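Local coordinates for protein yxeP (Bacillus subtilis, PDB 1YSJ), which probably catalyses the removal of the acetyl group from N-acetylcysteine, using two divalent metal ions per subunit, in a pathway that recovers cysteine from S-(2-succino)cysteine, at residues 82-96 against 142-154. The protein carries 1 engineered substitution. Numbering follows the deposited sequence.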
loop_
_atom_site.group_PDB
_atom_site.type_symbol
_atom_site.label_atom_id
_atom_site.label_comp_id
_atom_site.label_asym_id
_atom_site.label_seq_id
_atom_site.Cartn_x
_atom_site.Cartn_y
_atom_site.Cartn_z
ATOM N N GLU A 82 -12.157 9.437 -47.363
ATOM C CA GLU A 82 -11.125 9.486 -48.393
ATOM C C GLU A 82 -11.476 10.500 -49.477
ATOM O O GLU A 82 -12.610 10.541 -49.955
ATOM C CB GLU A 82 -10.931 8.087 -48.998
ATOM C CG GLU A 82 -9.808 7.963 -50.017
ATOM C CD GLU A 82 -9.426 6.513 -50.307
ATOM O OE1 GLU A 82 -8.796 5.874 -49.434
ATOM O OE2 GLU A 82 -9.741 6.019 -51.416
ATOM N N ILE A 83 -10.493 11.322 -49.847
ATOM C CA ILE A 83 -10.617 12.240 -50.982
ATOM C C ILE A 83 -9.498 11.975 -51.981
ATOM O O ILE A 83 -8.313 12.125 -51.666
ATOM C CB ILE A 83 -10.630 13.732 -50.541
ATOM C CG1 ILE A 83 -11.914 14.039 -49.761
ATOM C CG2 ILE A 83 -10.515 14.661 -51.747
ATOM C CD1 ILE A 83 -11.860 15.288 -48.931
ATOM N N LYS A 84 -9.891 11.565 -53.184
ATOM C CA LYS A 84 -8.945 11.252 -54.247
ATOM C C LYS A 84 -8.722 12.465 -55.135
ATOM O O LYS A 84 -9.665 13.173 -55.486
ATOM C CB LYS A 84 -9.446 10.076 -55.093
ATOM C CG LYS A 84 -9.913 8.876 -54.280
ATOM C CD LYS A 84 -10.543 7.807 -55.164
ATOM C CE LYS A 84 -9.590 6.654 -55.419
ATOM N NZ LYS A 84 -9.433 5.832 -54.191
ATOM N N GLY A 85 -7.464 12.702 -55.489
ATOM C CA GLY A 85 -7.121 13.694 -56.500
ATOM C C GLY A 85 -7.451 13.161 -57.881
ATOM O O GLY A 85 -7.996 12.061 -58.016
ATOM N N ARG A 86 -7.124 13.936 -58.909
ATOM C CA ARG A 86 -7.433 13.547 -60.290
ATOM C C ARG A 86 -6.266 12.817 -60.971
ATOM O O ARG A 86 -6.357 12.419 -62.135
ATOM C CB ARG A 86 -7.912 14.760 -61.099
ATOM C CG ARG A 86 -9.092 15.517 -60.459
ATOM C CD ARG A 86 -10.289 14.605 -60.145
ATOM N NE ARG A 86 -11.023 14.209 -61.349
ATOM C CZ ARG A 86 -12.010 13.316 -61.383
ATOM N NH1 ARG A 86 -12.403 12.698 -60.276
ATOM N NH2 ARG A 86 -12.606 13.036 -62.535
ATOM N N GLU A 87 -5.180 12.646 -60.224
ATOM C CA GLU A 87 -4.034 11.846 -60.646
ATOM C C GLU A 87 -3.876 10.651 -59.716
ATOM O O GLU A 87 -4.185 10.742 -58.522
ATOM C CB GLU A 87 -2.744 12.667 -60.571
ATOM C CG GLU A 87 -2.595 13.781 -61.597
ATOM C CD GLU A 87 -1.164 14.311 -61.679
ATOM O OE1 GLU A 87 -0.323 13.920 -60.836
ATOM O OE2 GLU A 87 -0.877 15.114 -62.593
ATOM N N ASP A 88 -3.391 9.536 -60.260
ATOM C CA ASP A 88 -2.902 8.434 -59.435
ATOM C C ASP A 88 -1.681 8.923 -58.666
ATOM O O ASP A 88 -0.840 9.638 -59.214
ATOM C CB ASP A 88 -2.523 7.222 -60.294
ATOM C CG ASP A 88 -3.732 6.400 -60.729
ATOM O OD1 ASP A 88 -4.870 6.730 -60.324
ATOM O OD2 ASP A 88 -3.539 5.415 -61.477
ATOM N N GLY A 89 -1.598 8.557 -57.393
ATOM C CA GLY A 89 -0.493 9.000 -56.554
ATOM C C GLY A 89 -0.461 8.336 -55.193
ATOM O O GLY A 89 -1.288 7.466 -54.904
ATOM N N PRO A 90 0.513 8.728 -54.352
ATOM C CA PRO A 90 0.601 8.206 -52.987
ATOM C C PRO A 90 -0.629 8.548 -52.152
ATOM O O PRO A 90 -1.356 9.500 -52.462
ATOM C CB PRO A 90 1.852 8.895 -52.414
ATOM C CG PRO A 90 2.149 10.027 -53.331
ATOM C CD PRO A 90 1.611 9.662 -54.668
ATOM N N VAL A 91 -0.859 7.750 -51.114
ATOM C CA VAL A 91 -1.932 7.995 -50.163
ATOM C C VAL A 91 -1.319 8.523 -48.872
ATOM O O VAL A 91 -0.389 7.918 -48.323
ATOM C CB VAL A 91 -2.734 6.702 -49.856
ATOM C CG1 VAL A 91 -3.902 6.998 -48.911
ATOM C CG2 VAL A 91 -3.238 6.066 -51.136
ATOM N N ILE A 92 -1.829 9.656 -48.399
ATOM C CA ILE A 92 -1.435 10.185 -47.089
ATOM C C ILE A 92 -2.644 10.281 -46.163
ATOM O O ILE A 92 -3.788 10.281 -46.618
ATOM C CB ILE A 92 -0.687 11.546 -47.176
ATOM C CG1 ILE A 92 -1.583 12.638 -47.768
ATOM C CG2 ILE A 92 0.623 11.397 -47.967
ATOM C CD1 ILE A 92 -1.170 14.048 -47.374
ATOM N N ALA A 93 -2.389 10.358 -44.860
ATOM C CA ALA A 93 -3.465 10.344 -43.890
ATOM C C ALA A 93 -3.438 11.569 -42.991
ATOM O O ALA A 93 -2.374 12.106 -42.693
ATOM C CB ALA A 93 -3.423 9.057 -43.061
ATOM N N ILE A 94 -4.623 12.013 -42.584
ATOM C CA ILE A 94 -4.766 13.099 -41.624
ATOM C C ILE A 94 -5.674 12.626 -40.483
ATOM O O ILE A 94 -6.785 12.140 -40.710
ATOM C CB ILE A 94 -5.306 14.396 -42.274
ATOM C CG1 ILE A 94 -4.331 14.905 -43.343
ATOM C CG2 ILE A 94 -5.532 15.473 -41.206
ATOM C CD1 ILE A 94 -4.869 16.061 -44.186
ATOM N N ARG A 95 -5.190 12.770 -39.259
ATOM C CA ARG A 95 -5.829 12.145 -38.120
ATOM C C ARG A 95 -6.401 13.156 -37.130
ATOM O O ARG A 95 -5.747 14.143 -36.788
ATOM C CB ARG A 95 -4.834 11.198 -37.439
ATOM C CG ARG A 95 -5.343 10.469 -36.200
ATOM C CD ARG A 95 -5.154 11.313 -34.943
ATOM N NE ARG A 95 -4.974 10.471 -33.770
ATOM C CZ ARG A 95 -4.451 10.885 -32.622
ATOM N NH1 ARG A 95 -4.061 12.147 -32.476
ATOM N NH2 ARG A 95 -4.315 10.029 -31.620
ATOM N N ALA A 96 -7.627 12.888 -36.683
ATOM C CA ALA A 96 -8.233 13.577 -35.539
ATOM C C ALA A 96 -8.752 12.552 -34.526
ATOM O O ALA A 96 -9.192 11.467 -34.904
ATOM C CB ALA A 96 -9.367 14.488 -36.000
ATOM N N ARG A 142 -9.677 19.016 -55.491
ATOM C CA ARG A 142 -9.218 17.689 -55.926
ATOM C C ARG A 142 -8.209 17.724 -57.071
ATOM O O ARG A 142 -7.341 16.855 -57.153
ATOM C CB ARG A 142 -10.411 16.809 -56.311
ATOM C CG ARG A 142 -11.307 16.444 -55.145
ATOM C CD ARG A 142 -12.595 15.822 -55.627
ATOM N NE ARG A 142 -13.516 15.549 -54.527
ATOM C CZ ARG A 142 -13.625 14.380 -53.903
ATOM N NH1 ARG A 142 -12.863 13.354 -54.258
ATOM N NH2 ARG A 142 -14.498 14.235 -52.919
ATOM N N ALA A 143 -8.326 18.725 -57.942
ATOM C CA ALA A 143 -7.389 18.908 -59.055
ATOM C C ALA A 143 -5.968 19.247 -58.587
ATOM O O ALA A 143 -4.998 19.000 -59.308
ATOM C CB ALA A 143 -7.906 19.967 -60.023
ATOM N N GLU A 144 -5.854 19.809 -57.384
ATOM C CA GLU A 144 -4.555 20.164 -56.798
ATOM C C GLU A 144 -3.869 18.981 -56.114
ATOM O O GLU A 144 -2.656 19.004 -55.895
ATOM C CB GLU A 144 -4.706 21.313 -55.796
ATOM C CG GLU A 144 -5.106 22.649 -56.413
ATOM C CD GLU A 144 -5.140 23.778 -55.392
ATOM O OE1 GLU A 144 -6.221 24.389 -55.213
ATOM O OE2 GLU A 144 -4.089 24.050 -54.763
ATOM N N LEU A 145 -4.645 17.953 -55.773
ATOM C CA LEU A 145 -4.109 16.790 -55.070
ATOM C C LEU A 145 -3.437 15.792 -56.008
ATOM O O LEU A 145 -4.081 15.231 -56.900
ATOM C CB LEU A 145 -5.202 16.092 -54.252
ATOM C CG LEU A 145 -5.861 16.846 -53.092
ATOM C CD1 LEU A 145 -7.004 16.020 -52.514
ATOM C CD2 LEU A 145 -4.850 17.202 -52.006
ATOM N N LYS A 146 -2.142 15.578 -55.797
ATOM C CA LYS A 146 -1.384 14.585 -56.557
ATOM C C LYS A 146 -1.424 13.242 -55.823
ATOM O O LYS A 146 -0.394 12.658 -55.475
ATOM C CB LYS A 146 0.065 15.045 -56.789
ATOM C CG LYS A 146 0.239 16.484 -57.277
ATOM C CD LYS A 146 -0.277 16.693 -58.694
ATOM C CE LYS A 146 0.433 17.864 -59.377
ATOM N NZ LYS A 146 0.390 19.126 -58.578
ATOM N N GLY A 147 -2.636 12.762 -55.584
ATOM C CA GLY A 147 -2.833 11.510 -54.886
ATOM C C GLY A 147 -4.075 11.545 -54.034
ATOM O O GLY A 147 -5.074 12.158 -54.404
ATOM N N THR A 148 -3.997 10.899 -52.877
ATOM C CA THR A 148 -5.173 10.650 -52.061
ATOM C C THR A 148 -4.939 11.020 -50.600
ATOM O O THR A 148 -3.880 10.737 -50.038
ATOM C CB THR A 148 -5.598 9.168 -52.188
ATOM O OG1 THR A 148 -5.927 8.890 -53.555
ATOM C CG2 THR A 148 -6.799 8.845 -51.301
ATOM N N VAL A 149 -5.937 11.666 -49.999
ATOM C CA VAL A 149 -5.921 11.934 -48.569
ATOM C C VAL A 149 -6.959 11.064 -47.871
ATOM O O VAL A 149 -8.157 11.126 -48.170
ATOM C CB VAL A 149 -6.158 13.429 -48.229
ATOM C CG1 VAL A 149 -6.024 13.652 -46.728
ATOM C CG2 VAL A 149 -5.173 14.319 -48.979
ATOM N N ARG A 150 -6.483 10.243 -46.946
ATOM C CA ARG A 150 -7.351 9.447 -46.102
ATOM C C ARG A 150 -7.537 10.166 -44.760
ATOM O O ARG A 150 -6.563 10.575 -44.127
ATOM C CB ARG A 150 -6.749 8.061 -45.912
ATOM C CG ARG A 150 -7.740 6.994 -45.511
ATOM C CD ARG A 150 -7.123 5.616 -45.662
ATOM N NE ARG A 150 -7.051 5.207 -47.061
ATOM C CZ ARG A 150 -6.372 4.152 -47.508
ATOM N NH1 ARG A 150 -5.682 3.389 -46.665
ATOM N NH2 ARG A 150 -6.381 3.862 -48.807
ATOM N N PHE A 151 -8.789 10.342 -44.346
ATOM C CA PHE A 151 -9.093 10.990 -43.070
ATOM C C PHE A 151 -9.453 9.961 -42.007
ATOM O O PHE A 151 -10.297 9.087 -42.222
ATOM C CB PHE A 151 -10.213 12.025 -43.232
ATOM C CG PHE A 151 -9.854 13.155 -44.146
ATOM C CD1 PHE A 151 -10.031 13.036 -45.525
ATOM C CD2 PHE A 151 -9.323 14.336 -43.635
ATOM C CE1 PHE A 151 -9.692 14.079 -46.377
ATOM C CE2 PHE A 151 -8.979 15.383 -44.481
ATOM C CZ PHE A 151 -9.161 15.255 -45.855
ATOM N N ILE A 152 -8.796 10.082 -40.861
ATOM C CA ILE A 152 -8.941 9.149 -39.758
ATOM C C ILE A 152 -9.545 9.875 -38.558
ATOM O O ILE A 152 -8.917 10.756 -37.962
ATOM C CB ILE A 152 -7.570 8.511 -39.379
ATOM C CG1 ILE A 152 -7.001 7.736 -40.570
ATOM C CG2 ILE A 152 -7.697 7.603 -38.151
ATOM C CD1 ILE A 152 -5.537 7.370 -40.430
ATOM N N PHE A 153 -10.778 9.513 -38.229
ATOM C CA PHE A 153 -11.423 10.020 -37.030
ATOM C C PHE A 153 -11.396 8.898 -36.000
ATOM O O PHE A 153 -12.214 7.985 -36.018
ATOM C CB PHE A 153 -12.834 10.545 -37.338
ATOM C CG PHE A 153 -12.840 11.717 -38.292
ATOM C CD1 PHE A 153 -12.924 11.514 -39.670
ATOM C CD2 PHE A 153 -12.742 13.020 -37.815
ATOM C CE1 PHE A 153 -12.918 12.585 -40.556
ATOM C CE2 PHE A 153 -12.734 14.108 -38.696
ATOM C CZ PHE A 153 -12.823 13.888 -40.069
ATOM N N GLN A 154 -10.412 8.988 -35.115
ATOM C CA GLN A 154 -9.995 7.881 -34.282
ATOM C C GLN A 154 -10.661 7.883 -32.906
ATOM O O GLN A 154 -10.630 8.893 -32.200
ATOM C CB GLN A 154 -8.469 7.924 -34.125
ATOM C CG GLN A 154 -7.909 6.895 -33.157
ATOM C CD GLN A 154 -6.599 7.317 -32.543
ATOM O OE1 GLN A 154 -5.628 7.606 -33.252
ATOM N NE2 GLN A 154 -6.550 7.340 -31.212
HETATM O O HOH W 1 -14.526 11.594 -51.598
HETATM O O HOH W 2 -12.643 10.688 -53.638
HETATM O O HOH W 3 -5.183 15.925 -59.171
#
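Strand 148-154 runs between two strands of segment 82-96, antiparallel to 82-84 (172°) and parallel to 91-96 (27°). It thus sits inside the mixed sheet of the metal-binding domain. Ile83 and Val149 exchange two backbone bonds, and alternating N-H and C=O groups join Pro90 to Ala96 with Thr148 to Gln154. At the turn, Gly85 N bonds to Gly147 O (2.7 Å).

Glu82, Lys84, Thr148 and Arg150 make a polar patch on one face of the sheet. Glu82 CG lies anti to the backbone N (chi1 -176°), which carries the extended chain past Thr148 CG2 to lie alongside Arg150. Arg150 NE (3.0 Å) and NH2 (3.2 Å) both hold Glu82 OE1, with the two planar groups nearly coplanar, while NH1 bonds to Val171 O and Asn173 O. Val91 CG1 covers one face of that guanidinium. Lys84 NZ donates to Glu82 OE2 at 2.8 Å, making a salt-bridge network of the three residues. With an alanine at Glu82, Arg150 and Lys84 would probably lose the carboxylate they share.

On the other face, Ile83 CD1 meets Phe151 CE1 at 3.6 Å, and Ile94 CD1 packs on Val149 CG1 at 3.7 Å. Helices 124-139 and 384-402 cover this apolar layer. Ile83 CG2 lies over a face of the Arg142 guanidinium, whose edge holds two waters and whose NH2 also bonds to Asn139.

Near the nickel site, Arg95 NE (3.0 Å) and NH2 approach Gln154 OE1 from above its amide plane. Arg95 NH2 also forms salt bridges with Glu349 and Asp350, and Gln154 OE1 bonds to Tyr354. The buried Glu82 carboxylate, held between two cations, is likely to stay ionised.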